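Local coordinates for mirolysin (Tannerella forsythia, PDB 6R7V), which is a zinc-dependent metallopeptidase of the pappalysin family, a metzincin, here in its latent zymogen form held by a cysteine switch, at residues Q168-F173 with W212-H217; N98-F103 with R285-F290; I45-V50 with R150-W155; S37-S42 with F290-G295. The protein carries 1 engineered substitution. All coordinates share one frame; numbering follows the deposited sequence. Where two conformers were deposited one is given.

Interaction 1: Q168-F173 with W212-H217; sequences QFPFEF and WLDLRH. With ZN (zinc ion), chain D; GOL (glycerol), chain H.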
# COMPACT_ATOMS: atom_id res chain seq x y z
N GLN A 168 6.75 -0.15 3.63
CA GLN A 168 8.12 0.19 3.34
C GLN A 168 8.19 0.54 1.85
O GLN A 168 7.68 -0.20 1.01
CB GLN A 168 9.09 -0.95 3.72
CG GLN A 168 10.54 -0.48 3.58
CD GLN A 168 11.51 -1.50 4.09
OE1 GLN A 168 11.66 -1.67 5.29
NE2 GLN A 168 12.19 -2.18 3.19
N PHE A 169 8.83 1.67 1.50
CA PHE A 169 8.90 2.11 0.11
C PHE A 169 9.97 1.36 -0.69
O PHE A 169 10.99 0.96 -0.11
CB PHE A 169 9.23 3.61 0.06
CG PHE A 169 8.10 4.51 0.47
CD1 PHE A 169 8.06 5.07 1.74
CD2 PHE A 169 7.07 4.81 -0.41
CE1 PHE A 169 6.97 5.86 2.14
CE2 PHE A 169 6.01 5.64 -0.03
CZ PHE A 169 5.98 6.18 1.24
N PRO A 170 9.83 1.28 -2.04
CA PRO A 170 10.83 0.57 -2.85
C PRO A 170 12.24 1.13 -2.77
O PRO A 170 13.18 0.34 -2.93
CB PRO A 170 10.30 0.73 -4.28
CG PRO A 170 8.82 0.90 -4.13
CD PRO A 170 8.62 1.63 -2.83
N PHE A 171 12.42 2.44 -2.50
CA PHE A 171 13.78 2.97 -2.43
C PHE A 171 14.57 2.38 -1.25
O PHE A 171 15.79 2.52 -1.20
CB PHE A 171 13.82 4.53 -2.38
CG PHE A 171 13.60 5.13 -0.99
CD1 PHE A 171 12.32 5.34 -0.51
CD2 PHE A 171 14.68 5.44 -0.18
CE1 PHE A 171 12.12 5.88 0.77
CE2 PHE A 171 14.48 5.93 1.12
CZ PHE A 171 13.20 6.13 1.59
N GLU A 172 13.86 1.79 -0.29
CA GLU A 172 14.46 1.18 0.90
C GLU A 172 14.75 -0.31 0.69
O GLU A 172 15.33 -0.92 1.60
CB GLU A 172 13.50 1.32 2.13
CG GLU A 172 12.73 2.64 2.24
CD GLU A 172 11.90 2.86 3.50
OE1 GLU A 172 10.65 2.94 3.44
OE2 GLU A 172 12.54 2.98 4.57
N PHE A 173 14.32 -0.91 -0.45
CA PHE A 173 14.46 -2.36 -0.62
C PHE A 173 15.91 -2.83 -0.56
O PHE A 173 16.20 -3.80 0.16
CB PHE A 173 13.81 -2.85 -1.92
CG PHE A 173 13.78 -4.35 -1.99
CD1 PHE A 173 12.74 -5.06 -1.40
CD2 PHE A 173 14.84 -5.07 -2.55
CE1 PHE A 173 12.71 -6.46 -1.46
CE2 PHE A 173 14.81 -6.46 -2.60
CZ PHE A 173 13.75 -7.15 -2.03
N TRP A 212 3.86 0.59 -1.03
CA TRP A 212 4.82 -0.47 -1.35
C TRP A 212 5.13 -0.50 -2.87
O TRP A 212 6.21 -0.97 -3.28
CB TRP A 212 4.20 -1.78 -0.86
CG TRP A 212 5.03 -3.00 -1.08
CD1 TRP A 212 6.13 -3.39 -0.36
CD2 TRP A 212 4.80 -4.01 -2.05
NE1 TRP A 212 6.61 -4.58 -0.86
CE2 TRP A 212 5.84 -4.96 -1.93
CE3 TRP A 212 3.83 -4.18 -3.04
CZ2 TRP A 212 5.90 -6.10 -2.74
CZ3 TRP A 212 3.90 -5.30 -3.85
CH2 TRP A 212 4.95 -6.23 -3.72
N LEU A 213 4.19 0.04 -3.70
CA LEU A 213 4.32 0.19 -5.13
C LEU A 213 4.68 1.64 -5.53
O LEU A 213 4.43 2.09 -6.66
CB LEU A 213 3.08 -0.32 -5.86
CG LEU A 213 2.84 -1.83 -5.72
CD1 LEU A 213 1.53 -2.22 -6.34
CD2 LEU A 213 4.03 -2.65 -6.32
N ASP A 214 5.33 2.35 -4.62
CA ASP A 214 6.01 3.63 -4.85
C ASP A 214 5.12 4.87 -4.82
O ASP A 214 5.61 5.98 -5.11
CB ASP A 214 6.81 3.61 -6.19
CG ASP A 214 8.17 4.25 -6.10
OD1 ASP A 214 8.68 4.36 -4.99
OD2 ASP A 214 8.70 4.66 -7.16
N LEU A 215 3.85 4.74 -4.46
CA LEU A 215 3.00 5.93 -4.42
C LEU A 215 3.15 6.68 -3.12
O LEU A 215 3.35 6.07 -2.05
CB LEU A 215 1.52 5.57 -4.60
CG LEU A 215 1.16 4.83 -5.88
CD1 LEU A 215 -0.34 4.66 -5.98
CD2 LEU A 215 1.71 5.54 -7.13
N ARG A 216 2.95 7.99 -3.21
CA ARG A 216 2.98 8.89 -2.06
C ARG A 216 1.61 9.44 -1.77
O ARG A 216 0.73 9.52 -2.65
CB ARG A 216 3.89 10.08 -2.37
CG ARG A 216 5.33 9.68 -2.58
CD ARG A 216 6.17 10.91 -2.61
NE ARG A 216 7.52 10.61 -3.07
CZ ARG A 216 8.51 11.50 -3.07
NH1 ARG A 216 8.31 12.71 -2.57
NH2 ARG A 216 9.70 11.18 -3.54
N HIS A 217 1.45 9.97 -0.56
CA HIS A 217 0.23 10.69 -0.22
C HIS A 217 -0.05 11.77 -1.23
O HIS A 217 0.86 12.53 -1.62
CB HIS A 217 0.36 11.30 1.15
CG HIS A 217 0.35 10.25 2.21
ND1 HIS A 217 1.04 10.42 3.38
CD2 HIS A 217 -0.26 9.04 2.23
CE1 HIS A 217 0.82 9.33 4.10
NE2 HIS A 217 0.08 8.45 3.43
ZN ZN D . -0.12 6.45 3.70
C1 GOL H . 8.55 7.15 -3.08
O1 GOL H . 7.47 7.76 -3.75
C2 GOL H . 9.77 7.11 -3.97
O2 GOL H . 10.26 8.43 -4.18
C3 GOL H . 10.87 6.26 -3.37
O3 GOL H . 10.50 4.88 -3.25
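Phe169 and Trp212 have their CA atoms 5.0 Å apart, where the loop 168-173 passes the C-terminal end of helix 203-212. Asp214, at positive phi (82°), is the C-prime residue of a Schellman motif that ends this helix. CG of Pro170 sits 3.3 Å from Trp212 O, which accepts a hydrogen bond from Arg297. CD of the same ring lies 3.5 Å from Asp214 OD1. The Phe169 ring turns its edge to the backbone: CE2 is 3.4 Å from Leu215 O, near the ring plane. Gln168 O is buried against Trp212 and has no polar partner in the model. A glycerol, probably from the crystallisation liquor, bridges the two segments. Its O3 donates to Asp214 OD1 (2.6 Å) and accepts from Phe171 N. The Arg216 chain is extended from CG to NE (chi3 -169°), and its NE and NH2 donate to glycerol O1 and O2. Beyond this turn, NE2 of His217 binds the zinc ion at 2.0 Å, together with His207, His211 and Cys6. Such a helix, turn and third histidine form the metzincin zinc site. Helix 20-32 covers Pro170 and Phe171, and helix 280-288 packs on Leu213 and Leu215.

Interaction 2: N98-F103 with R285-F290; sequences NANIEF and RMRSLF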
# COMPACT_ATOMS: atom_id res chain seq x y z
N ASN A 98 -6.57 1.40 -14.26
CA ASN A 98 -6.72 -0.04 -14.08
C ASN A 98 -5.29 -0.54 -13.98
O ASN A 98 -4.61 -0.56 -15.00
CB ASN A 98 -7.44 -0.60 -15.30
CG ASN A 98 -7.56 -2.09 -15.30
OD1 ASN A 98 -6.91 -2.81 -14.52
ND2 ASN A 98 -8.41 -2.58 -16.21
N ALA A 99 -4.82 -0.88 -12.77
CA ALA A 99 -3.41 -1.23 -12.61
C ALA A 99 -3.05 -2.52 -13.25
O ALA A 99 -1.87 -2.76 -13.49
CB ALA A 99 -3.03 -1.28 -11.13
N ASN A 100 -4.03 -3.41 -13.50
CA ASN A 100 -3.75 -4.71 -14.11
C ASN A 100 -2.67 -5.45 -13.29
O ASN A 100 -1.71 -6.04 -13.81
CB ASN A 100 -3.39 -4.56 -15.59
CG ASN A 100 -3.24 -5.87 -16.33
OD1 ASN A 100 -3.82 -6.89 -15.96
ND2 ASN A 100 -2.44 -5.85 -17.39
N ILE A 101 -2.86 -5.40 -11.96
CA ILE A 101 -2.05 -6.11 -10.98
C ILE A 101 -3.01 -7.02 -10.22
O ILE A 101 -4.04 -6.55 -9.71
CB ILE A 101 -1.32 -5.11 -10.04
CG1 ILE A 101 -0.34 -4.24 -10.82
CG2 ILE A 101 -0.58 -5.87 -8.92
CD1 ILE A 101 0.33 -3.09 -9.98
N GLU A 102 -2.66 -8.30 -10.12
CA GLU A 102 -3.39 -9.34 -9.38
C GLU A 102 -2.64 -9.77 -8.15
O GLU A 102 -1.41 -9.83 -8.18
CB GLU A 102 -3.52 -10.62 -10.24
CG GLU A 102 -4.53 -10.63 -11.34
CD GLU A 102 -4.42 -11.87 -12.21
OE1 GLU A 102 -3.63 -12.80 -11.90
OE2 GLU A 102 -5.07 -11.87 -13.26
N PHE A 103 -3.37 -10.23 -7.14
CA PHE A 103 -2.82 -10.70 -5.87
C PHE A 103 -3.35 -12.07 -5.61
O PHE A 103 -4.54 -12.32 -5.80
CB PHE A 103 -3.22 -9.76 -4.72
CG PHE A 103 -2.71 -8.35 -4.88
CD1 PHE A 103 -3.40 -7.44 -5.68
CD2 PHE A 103 -1.53 -7.95 -4.27
CE1 PHE A 103 -2.93 -6.13 -5.83
CE2 PHE A 103 -1.04 -6.65 -4.46
CZ PHE A 103 -1.75 -5.74 -5.24
N ARG A 285 3.26 4.49 -12.46
CA ARG A 285 4.34 4.47 -11.50
C ARG A 285 4.44 3.09 -10.85
O ARG A 285 5.54 2.56 -10.69
CB ARG A 285 4.13 5.57 -10.46
CG ARG A 285 5.08 5.51 -9.29
CD ARG A 285 6.53 5.68 -9.69
NE ARG A 285 6.84 7.05 -10.01
CZ ARG A 285 7.59 7.84 -9.26
NH1 ARG A 285 8.21 7.37 -8.19
NH2 ARG A 285 7.78 9.10 -9.61
N MET A 286 3.30 2.51 -10.45
CA MET A 286 3.31 1.20 -9.78
C MET A 286 3.81 0.10 -10.71
O MET A 286 4.67 -0.71 -10.33
CB MET A 286 1.89 0.88 -9.28
CG MET A 286 1.46 1.83 -8.17
SD MET A 286 -0.03 1.23 -7.30
CE MET A 286 -1.30 1.59 -8.57
N ARG A 287 3.35 0.11 -11.97
CA ARG A 287 3.76 -0.95 -12.87
C ARG A 287 5.23 -0.87 -13.28
O ARG A 287 5.85 -1.90 -13.61
CB ARG A 287 2.91 -0.93 -14.14
CG ARG A 287 1.44 -1.27 -13.85
CD ARG A 287 0.63 -1.24 -15.15
NE ARG A 287 1.11 -2.20 -16.14
CZ ARG A 287 0.86 -3.51 -16.12
NH1 ARG A 287 0.10 -4.04 -15.16
NH2 ARG A 287 1.38 -4.31 -17.06
N SER A 288 5.78 0.35 -13.23
CA SER A 288 7.17 0.58 -13.62
C SER A 288 8.16 -0.21 -12.76
O SER A 288 9.26 -0.53 -13.24
CB SER A 288 7.51 2.07 -13.59
OG SER A 288 7.65 2.57 -12.27
N LEU A 289 7.77 -0.58 -11.54
CA LEU A 289 8.65 -1.35 -10.63
C LEU A 289 8.87 -2.76 -11.13
O LEU A 289 9.76 -3.45 -10.63
CB LEU A 289 8.05 -1.41 -9.22
CG LEU A 289 7.82 -0.07 -8.53
CD1 LEU A 289 7.08 -0.27 -7.25
CD2 LEU A 289 9.13 0.64 -8.21
N PHE A 290 8.09 -3.19 -12.14
CA PHE A 290 8.20 -4.55 -12.64
C PHE A 290 8.84 -4.57 -14.02
O PHE A 290 8.79 -5.59 -14.70
CB PHE A 290 6.83 -5.22 -12.63
CG PHE A 290 6.27 -5.27 -11.23
CD1 PHE A 290 6.49 -6.38 -10.41
CD2 PHE A 290 5.49 -4.22 -10.74
CE1 PHE A 290 5.96 -6.43 -9.13
CE2 PHE A 290 4.97 -4.27 -9.45
CZ PHE A 290 5.21 -5.36 -8.65
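Met286 comes first along helix 280-288 to meet the segment 98-103, and its side chain starts out toward it. Its CE lies 4.2 Å from CB of Ala99, and its CB lies 4.3 Å from CD1 of Ile101. These are apolar contacts at van der Waals range. Arg287 follows and makes the polar part of the contact. Its chain bends at chi3 (60°), which turns NE off the line of the aliphatic carbons. CD of Arg287 passes 3.4 Å from Ala99 O. Arg287 NH1 donates to Ala99 O at 2.9 Å, with the acceptor tilted slightly from the guanidinium plane. A second, weak bond runs from NH1 to Asn100 O, which lies at the guanidinium edge. The Asn100 amide is nearly parallel to the guanidinium, the planes 6° apart, while its OD1 bonds to Thr44. Here helix 280-288 of the metzincin-like catalytic domain meets the start of strand 101-105, which runs parallel to strand 45-55. NH2 of Arg287 turns to the carbonyls of Pro41 and Ser43, so one guanidinium ties the helix to two chain segments. Further on, Phe290 N bonds to Arg287 O at 3.0 Å, and the Phe290 ring packs on Ile45 and Ile47 of strand 45-55.

Interaction 3: I45-V50 with R150-W155; sequences ILIPVV and RYLNIW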
# COMPACT_ATOMS: atom_id res chain seq x y z
N ILE A 45 0.49 -8.26 -13.98
CA ILE A 45 1.52 -8.45 -12.97
C ILE A 45 0.87 -9.24 -11.85
O ILE A 45 -0.20 -8.85 -11.39
CB ILE A 45 2.06 -7.07 -12.50
CG1 ILE A 45 2.84 -6.40 -13.64
CG2 ILE A 45 2.89 -7.22 -11.23
CD1 ILE A 45 3.11 -4.90 -13.39
N LEU A 46 1.48 -10.36 -11.46
CA LEU A 46 0.94 -11.20 -10.39
C LEU A 46 1.82 -11.09 -9.16
O LEU A 46 3.03 -11.28 -9.24
CB LEU A 46 0.86 -12.66 -10.88
CG LEU A 46 0.43 -13.72 -9.86
CD1 LEU A 46 -0.93 -13.41 -9.26
CD2 LEU A 46 0.41 -15.10 -10.53
N ILE A 47 1.19 -10.87 -8.02
CA ILE A 47 1.88 -10.73 -6.75
C ILE A 47 1.50 -11.87 -5.81
O ILE A 47 0.38 -11.86 -5.31
CB ILE A 47 1.49 -9.38 -6.07
CG1 ILE A 47 1.68 -8.15 -6.98
CG2 ILE A 47 2.23 -9.21 -4.71
CD1 ILE A 47 2.98 -7.82 -7.34
N PRO A 48 2.43 -12.80 -5.51
CA PRO A 48 2.18 -13.82 -4.46
C PRO A 48 2.18 -13.15 -3.10
O PRO A 48 3.07 -12.34 -2.82
CB PRO A 48 3.39 -14.77 -4.58
CG PRO A 48 4.03 -14.46 -5.93
CD PRO A 48 3.79 -12.96 -6.08
N VAL A 49 1.19 -13.46 -2.26
CA VAL A 49 1.05 -12.81 -0.97
C VAL A 49 1.13 -13.83 0.15
O VAL A 49 0.55 -14.91 0.07
CB VAL A 49 -0.33 -12.08 -0.91
CG1 VAL A 49 -0.58 -11.45 0.48
CG2 VAL A 49 -0.43 -11.00 -2.00
N VAL A 50 1.78 -13.45 1.24
CA VAL A 50 1.71 -14.17 2.49
C VAL A 50 1.22 -13.20 3.55
O VAL A 50 1.72 -12.06 3.66
CB VAL A 50 3.02 -14.88 2.88
CG1 VAL A 50 4.21 -13.91 2.96
CG2 VAL A 50 2.87 -15.68 4.18
N ARG A 150 10.30 -12.58 -3.63
CA ARG A 150 9.28 -13.42 -4.24
C ARG A 150 7.88 -13.24 -3.69
O ARG A 150 6.93 -13.57 -4.40
CB ARG A 150 9.68 -14.88 -4.08
CG ARG A 150 10.94 -15.18 -4.91
CD ARG A 150 11.40 -16.60 -4.80
NE ARG A 150 12.85 -16.63 -4.97
CZ ARG A 150 13.59 -17.73 -4.94
NH1 ARG A 150 13.02 -18.92 -4.78
NH2 ARG A 150 14.90 -17.65 -5.09
N TYR A 151 7.74 -12.78 -2.46
CA TYR A 151 6.42 -12.63 -1.84
C TYR A 151 6.22 -11.24 -1.34
O TYR A 151 7.14 -10.62 -0.80
CB TYR A 151 6.29 -13.56 -0.59
CG TYR A 151 6.57 -15.02 -0.85
CD1 TYR A 151 5.53 -15.92 -1.11
CD2 TYR A 151 7.86 -15.55 -0.71
CE1 TYR A 151 5.77 -17.28 -1.27
CE2 TYR A 151 8.10 -16.91 -0.82
CZ TYR A 151 7.06 -17.78 -1.11
OH TYR A 151 7.32 -19.11 -1.27
N LEU A 152 4.98 -10.77 -1.45
CA LEU A 152 4.55 -9.59 -0.70
C LEU A 152 4.12 -10.09 0.66
O LEU A 152 3.19 -10.88 0.78
CB LEU A 152 3.41 -8.81 -1.38
CG LEU A 152 2.57 -7.86 -0.48
CD1 LEU A 152 3.40 -6.69 0.08
CD2 LEU A 152 1.39 -7.26 -1.25
N ASN A 153 4.80 -9.59 1.70
CA ASN A 153 4.50 -9.91 3.09
C ASN A 153 3.59 -8.86 3.69
O ASN A 153 3.93 -7.67 3.67
CB ASN A 153 5.78 -9.96 3.91
CG ASN A 153 6.68 -11.12 3.59
OD1 ASN A 153 6.71 -12.13 4.30
ND2 ASN A 153 7.42 -11.01 2.51
N ILE A 154 2.42 -9.30 4.18
CA ILE A 154 1.47 -8.43 4.84
C ILE A 154 1.32 -8.88 6.27
O ILE A 154 0.81 -10.00 6.49
CB ILE A 154 0.10 -8.42 4.15
CG1 ILE A 154 0.18 -8.04 2.65
CG2 ILE A 154 -0.82 -7.46 4.93
CD1 ILE A 154 -1.23 -8.06 1.93
N TRP A 155 1.81 -8.09 7.23
CA TRP A 155 1.68 -8.45 8.64
C TRP A 155 0.42 -7.83 9.18
O TRP A 155 0.13 -6.67 8.83
CB TRP A 155 2.90 -7.96 9.44
CG TRP A 155 4.15 -8.72 9.19
CD1 TRP A 155 4.65 -9.73 9.96
CD2 TRP A 155 5.16 -8.41 8.21
NE1 TRP A 155 5.88 -10.13 9.48
CE2 TRP A 155 6.20 -9.36 8.38
CE3 TRP A 155 5.27 -7.47 7.17
CZ2 TRP A 155 7.36 -9.33 7.60
CZ3 TRP A 155 6.40 -7.48 6.37
CH2 TRP A 155 7.46 -8.37 6.61
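Val49 has CG1 anti to its backbone N (chi1 176°), and Ile154 has CD1 extended (chi2 179°); Val49 CG1 and Ile154 CD1 meet at 3.7 Å. They belong to neighbouring parallel strands, 45-55 and 152-157, in the mixed sheet of the metzincin fold. The short strand axes are 4.9 Å apart and turned by 32°. Val49 pairs with Leu152 and Val50 with Asn153. Three backbone bonds join them: Leu152 N to Pro48 O, Val50 N to Leu152 O at 3.0 Å, and Ile154 N to Val50 O. Val50 thus uses both its N and its O on the same partner strand, as parallel pairing requires. Beside the Val49-Leu152 pair, CG2 of Ile47 is 3.6 Å from CB of Leu152, the two side chains crossing at a slant. Trp212 of the zinc-site helix packs against Leu152 as well. Pro48 CB touches CD1 of Tyr151 at 4.2 Å, and the Tyr151 hydroxyl bonds to Arg108 O. On the sheet face away from Val49 and Leu152, Val50 and Asn153 lie side by side and point the same way. The Asn153 amide oxygen accepts from His52 and from Trp146 N, and that same OD1 is 3.3 Å from CG1 of Val50.

Interaction 4: S37-S42 with F290-G295; sequences SRSVPS and FDTQTG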
# COMPACT_ATOMS: atom_id res chain seq x y z
N SER A 37 12.48 2.80 -16.44
CA SER A 37 11.10 2.38 -16.71
C SER A 37 10.77 2.32 -18.22
O SER A 37 9.72 2.82 -18.64
CB SER A 37 10.12 3.29 -15.98
OG SER A 37 10.35 4.66 -16.26
N ARG A 38 11.64 1.67 -19.02
CA ARG A 38 11.39 1.52 -20.45
C ARG A 38 10.78 0.16 -20.78
O ARG A 38 9.91 0.08 -21.65
CB ARG A 38 12.66 1.73 -21.26
CG ARG A 38 12.40 1.89 -22.76
CD ARG A 38 13.21 0.91 -23.59
NE ARG A 38 12.63 -0.43 -23.63
CZ ARG A 38 11.76 -0.86 -24.55
NH1 ARG A 38 11.29 -2.10 -24.50
NH2 ARG A 38 11.34 -0.04 -25.51
N SER A 39 11.26 -0.90 -20.11
CA SER A 39 10.81 -2.27 -20.33
C SER A 39 9.66 -2.68 -19.37
O SER A 39 9.58 -3.84 -18.96
CB SER A 39 11.99 -3.23 -20.21
OG SER A 39 11.66 -4.50 -20.73
N VAL A 40 8.75 -1.73 -19.07
CA VAL A 40 7.58 -1.96 -18.20
C VAL A 40 6.67 -3.02 -18.88
O VAL A 40 6.41 -2.92 -20.08
CB VAL A 40 6.82 -0.64 -17.90
CG1 VAL A 40 5.65 -0.88 -16.93
CG2 VAL A 40 7.76 0.40 -17.33
N PRO A 41 6.21 -4.06 -18.14
CA PRO A 41 5.40 -5.11 -18.77
C PRO A 41 4.10 -4.63 -19.38
O PRO A 41 3.45 -3.70 -18.89
CB PRO A 41 5.11 -6.07 -17.61
CG PRO A 41 6.14 -5.81 -16.60
CD PRO A 41 6.43 -4.35 -16.71
N SER A 42 3.70 -5.29 -20.46
CA SER A 42 2.43 -5.02 -21.11
C SER A 42 1.37 -5.99 -20.60
O SER A 42 0.20 -5.87 -20.97
CB SER A 42 2.56 -5.14 -22.63
OG SER A 42 2.99 -6.45 -22.97
N PHE A 290 8.09 -3.19 -12.14
CA PHE A 290 8.20 -4.55 -12.64
C PHE A 290 8.84 -4.57 -14.02
O PHE A 290 8.79 -5.59 -14.70
CB PHE A 290 6.83 -5.22 -12.63
CG PHE A 290 6.27 -5.27 -11.23
CD1 PHE A 290 6.49 -6.38 -10.41
CD2 PHE A 290 5.49 -4.22 -10.74
CE1 PHE A 290 5.96 -6.43 -9.13
CE2 PHE A 290 4.97 -4.27 -9.45
CZ PHE A 290 5.21 -5.36 -8.65
N ASP A 291 9.49 -3.46 -14.43
CA ASP A 291 10.25 -3.37 -15.68
C ASP A 291 11.10 -4.65 -15.76
O ASP A 291 11.81 -4.94 -14.81
CB ASP A 291 11.12 -2.10 -15.63
CG ASP A 291 12.06 -1.90 -16.78
OD1 ASP A 291 12.97 -2.73 -16.96
OD2 ASP A 291 11.92 -0.88 -17.47
N THR A 292 10.96 -5.44 -16.84
CA THR A 292 11.59 -6.77 -16.94
C THR A 292 13.14 -6.77 -16.93
O THR A 292 13.74 -7.81 -16.65
CB THR A 292 11.10 -7.53 -18.18
OG1 THR A 292 11.48 -6.80 -19.33
CG2 THR A 292 9.58 -7.76 -18.18
N GLN A 293 13.77 -5.62 -17.20
CA GLN A 293 15.23 -5.54 -17.27
C GLN A 293 15.85 -4.89 -16.03
O GLN A 293 16.91 -5.33 -15.59
CB GLN A 293 15.68 -4.76 -18.53
CG GLN A 293 15.11 -5.27 -19.86
CD GLN A 293 15.28 -6.75 -20.13
OE1 GLN A 293 16.39 -7.28 -20.14
NE2 GLN A 293 14.18 -7.44 -20.38
N THR A 294 15.21 -3.83 -15.49
CA THR A 294 15.77 -3.07 -14.37
C THR A 294 14.77 -2.77 -13.24
O THR A 294 15.12 -2.03 -12.31
CB THR A 294 16.35 -1.75 -14.92
OG1 THR A 294 17.07 -1.08 -13.88
CG2 THR A 294 15.29 -0.82 -15.49
N GLY A 295 13.56 -3.32 -13.31
CA GLY A 295 12.55 -3.08 -12.28
C GLY A 295 12.98 -3.67 -10.95
O GLY A 295 13.38 -4.83 -10.91
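The Asp291 carboxylate is gripped from two loops: OD2 takes Ser39 N, and OD1 takes Gln293 N and Thr294 N. Gln293 N donates to Asp291 OD1 at 3.0 Å and Thr294 N at 2.9 Å, reaching it from opposite faces of the carboxylate plane. These bonds form an Asx turn and an Asx motif. CG of Asp291 is anti to the backbone N (chi1 175°), and the second oxygen, OD2, faces the loop 37-42. There Ser39 N donates to Asp291 OD2 at 2.7 Å, from well above the carboxylate plane. The N-H...O angle is a bent 132°. The backbones answer in the other direction. Thr292 N donates to Ser39 O at 3.0 Å, and Asp291 CA makes a CA-H...O contact with the same carbonyl. At the outer side, Ser39 OG donates to Thr292 OG1 at 2.7 Å. Thr292 OG1 also accepts from Gln293 NE2, and CG of Gln293 packs against Ser39. CG of Pro41 makes an apolar contact with Phe290 CB at 4.1 Å. The same Pro41 CG is 3.3 Å from the carbonyl oxygen Phe290 O. The contact joins the linker between helix 20-32 and strand 45-55 to the loop that follows helix 280-288. One carboxylate thus shapes its own turn with OD1 and holds the loop 37-42 with OD2. The several N-H groups around it would probably stabilise its negative charge.

Interactions 2 and 4 have centres about 11 Å apart and share Phe290; Arg287 NH2 to Pro41 O (2.8 Å) also links them. Phe290 CZ reaches interaction 3 at Ile47 CD1 (3.6 Å). Interactions 2 and 3 meet in one sheet, where Glu102 N probably hydrogen-bonds to Ile45 O, and Ile47 N to Glu102 O. Interaction 1 holds the zinc ligand His217. The Met286 side chain of interaction 2 is about 12 Å from the zinc ion, and that of Ile154 in interaction 3 about 14 Å. A salt bridge from Asp214 OD2 to Arg285 NH1 (2.9 Å) joins interactions 1 and 2. Trp212 CE2 meets Leu152 CD1 (3.6 Å) between interactions 1 and 3. Interaction 4 touches interaction 1 through Phe290 and Leu213.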